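Local atomic coordinates of Low molecular weight phosphotyrosine protein phosphatase (Vibrio cholerae, PDB entry 6U1P), a protein that probably removes phosphate from phosphotyrosine in proteins, as a low molecular weight tyrosine phosphatase, and belongs to a system controlling exopolysaccharide production and biofilm formation in Vibrio cholerae. Residues Q78-E82 and H105-L109. Numbering follows the deposited sequence.
Sequences QDFIE and HKNKL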
loop_
_atom_site.group_PDB
_atom_site.type_symbol
_atom_site.label_atom_id
_atom_site.label_comp_id
_atom_site.label_asym_id
_atom_site.label_seq_id
_atom_site.Cartn_x
_atom_site.Cartn_y
_atom_site.Cartn_z
ATOM N N GLN B 78 -23.251 -4.094 -21.609
ATOM C CA GLN B 78 -22.704 -4.137 -22.962
ATOM C C GLN B 78 -21.349 -4.832 -23.017
ATOM O O GLN B 78 -20.973 -5.376 -24.063
ATOM C CB GLN B 78 -22.590 -2.724 -23.530
ATOM C CG GLN B 78 -22.565 -2.676 -25.049
ATOM C CD GLN B 78 -23.871 -3.134 -25.668
ATOM O OE1 GLN B 78 -24.877 -3.288 -24.982
ATOM N NE2 GLN B 78 -23.859 -3.359 -26.975
ATOM N N ASP B 79 -20.597 -4.813 -21.913
ATOM C CA ASP B 79 -19.303 -5.487 -21.882
ATOM C C ASP B 79 -19.451 -6.986 -22.138
ATOM O O ASP B 79 -18.606 -7.591 -22.812
ATOM C CB ASP B 79 -18.606 -5.234 -20.541
ATOM C CG ASP B 79 -18.059 -3.807 -20.413
ATOM O OD1 ASP B 79 -17.605 -3.226 -21.423
ATOM O OD2 ASP B 79 -18.086 -3.265 -19.292
ATOM N N PHE B 80 -20.508 -7.608 -21.597
ATOM C CA PHE B 80 -20.722 -9.040 -21.815
ATOM C C PHE B 80 -21.059 -9.361 -23.270
ATOM O O PHE B 80 -20.794 -10.476 -23.734
ATOM C CB PHE B 80 -21.839 -9.558 -20.910
ATOM C CG PHE B 80 -21.562 -9.373 -19.444
ATOM C CD1 PHE B 80 -20.478 -10.001 -18.848
ATOM C CD2 PHE B 80 -22.391 -8.582 -18.660
ATOM C CE1 PHE B 80 -20.219 -9.835 -17.496
ATOM C CE2 PHE B 80 -22.140 -8.409 -17.315
ATOM C CZ PHE B 80 -21.048 -9.032 -16.729
ATOM N N ILE B 81 -21.630 -8.409 -23.999
ATOM C CA ILE B 81 -21.938 -8.621 -25.406
ATOM C C ILE B 81 -20.769 -8.224 -26.292
ATOM O O ILE B 81 -20.366 -8.979 -27.183
ATOM C CB ILE B 81 -23.207 -7.830 -25.791
ATOM C CG1 ILE B 81 -24.357 -8.131 -24.820
ATOM C CG2 ILE B 81 -23.593 -8.120 -27.231
ATOM C CD1 ILE B 81 -25.381 -7.026 -24.732
ATOM N N GLU B 82 -20.187 -7.051 -26.032
ATOM C CA GLU B 82 -19.212 -6.487 -26.959
ATOM C C GLU B 82 -17.883 -7.230 -26.921
ATOM O O GLU B 82 -17.183 -7.293 -27.941
ATOM C CB GLU B 82 -19.011 -5.001 -26.660
ATOM C CG GLU B 82 -18.171 -4.252 -27.694
ATOM C CD GLU B 82 -19.013 -3.480 -28.715
ATOM O OE1 GLU B 82 -20.230 -3.293 -28.488
ATOM O OE2 GLU B 82 -18.448 -3.052 -29.746
ATOM N N HIS B 105 -23.684 -15.360 -22.692
ATOM C CA HIS B 105 -22.274 -14.968 -22.692
ATOM C C HIS B 105 -21.462 -15.560 -21.540
ATOM O O HIS B 105 -20.268 -15.254 -21.415
ATOM C CB HIS B 105 -22.183 -13.437 -22.669
ATOM C CG HIS B 105 -22.930 -12.786 -23.792
ATOM N ND1 HIS B 105 -22.928 -13.284 -25.079
ATOM C CD2 HIS B 105 -23.701 -11.675 -23.824
ATOM C CE1 HIS B 105 -23.662 -12.505 -25.854
ATOM N NE2 HIS B 105 -24.143 -11.522 -25.117
ATOM N N LYS B 106 -22.066 -16.399 -20.696
ATOM C CA LYS B 106 -21.368 -16.861 -19.504
ATOM C C LYS B 106 -20.197 -17.773 -19.831
ATOM O O LYS B 106 -19.293 -17.912 -19.002
ATOM C CB LYS B 106 -22.350 -17.548 -18.560
ATOM C CG LYS B 106 -23.390 -16.587 -18.004
ATOM C CD LYS B 106 -24.430 -17.295 -17.168
ATOM C CE LYS B 106 -23.872 -17.704 -15.829
ATOM N NZ LYS B 106 -24.980 -18.029 -14.902
ATOM N N ASN B 107 -20.168 -18.360 -21.028
ATOM C CA ASN B 107 -19.017 -19.154 -21.441
ATOM C C ASN B 107 -17.794 -18.290 -21.705
ATOM O O ASN B 107 -16.691 -18.835 -21.812
ATOM C CB ASN B 107 -19.333 -19.957 -22.707
ATOM C CG ASN B 107 -19.200 -19.115 -23.973
ATOM O OD1 ASN B 107 -19.987 -18.188 -24.213
ATOM N ND2 ASN B 107 -18.184 -19.418 -24.778
ATOM N N LYS B 108 -17.964 -16.972 -21.822
ATOM C CA LYS B 108 -16.840 -16.067 -22.037
ATOM C C LYS B 108 -16.113 -15.720 -20.744
ATOM O O LYS B 108 -15.122 -14.988 -20.794
ATOM C CB LYS B 108 -17.313 -14.781 -22.737
ATOM C CG LYS B 108 -18.371 -15.021 -23.832
ATOM C CD LYS B 108 -18.235 -14.052 -25.006
ATOM C CE LYS B 108 -19.318 -12.975 -25.019
ATOM N NZ LYS B 108 -19.275 -12.106 -26.249
ATOM N N LEU B 109 -16.572 -16.226 -19.600
ATOM C CA LEU B 109 -16.015 -15.880 -18.299
ATOM C C LEU B 109 -15.004 -16.933 -17.870
ATOM O O LEU B 109 -15.254 -18.133 -18.001
ATOM C CB LEU B 109 -17.124 -15.772 -17.249
ATOM C CG LEU B 109 -17.802 -14.417 -17.049
ATOM C CD1 LEU B 109 -18.106 -13.735 -18.373
ATOM C CD2 LEU B 109 -19.071 -14.585 -16.235
#
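His105 lays its imidazole against the last turn of helix 77-82, and the carbonyl oxygen of Phe80 sits over one ring face, 3.0 Å above the plane and offset toward the rim, with CD2 of His105 3.1 Å from Phe80 O. The ring gets there because CB of His105 points at the helix and CG sits beside the backbone N (chi1 -56°), anti to the carbonyl carbon. At the far end of the imidazole, NE2 of His105 comes within 3.4 Å of CG1 of Ile81, the two side chains meeting at a slant. Lys108, bent at chi2 and chi3, reaches the Phe80 carbonyl with its CE, 3.2 Å from Phe80 O. Its NZ is held mainly by a hydrogen bond to His83 O, just beyond the helix, with a weak one to Ile81 O (3.4 Å), so the positive charge probably offsets the negative C-terminal end of the helix dipole. The tight part is thus Phe80 O, approached by the His105 ring and by CE of Lys108 from directions roughly at right angles. Ile81 lies at the exposed margin: its CB bond leads away from the loop overall, yet CB and CG1 still touch the imidazole. Looser is the Phe80 ring, whose CD1 reaches CD1 of Leu109 only at 4.4 Å. That ring continues onto Ile100, Cys101 and Pro102, and Leu109 rests on Leu97 and Leu98. The contact therefore joins helix 77-82, which precedes strand 85-88, to the loop after helix 91-100. At Leu109 this loop runs into strand 109-111, outermost in the chain's four-stranded parallel sheet and next to 85-88, where Lys108 is backbone-bonded to Ile86.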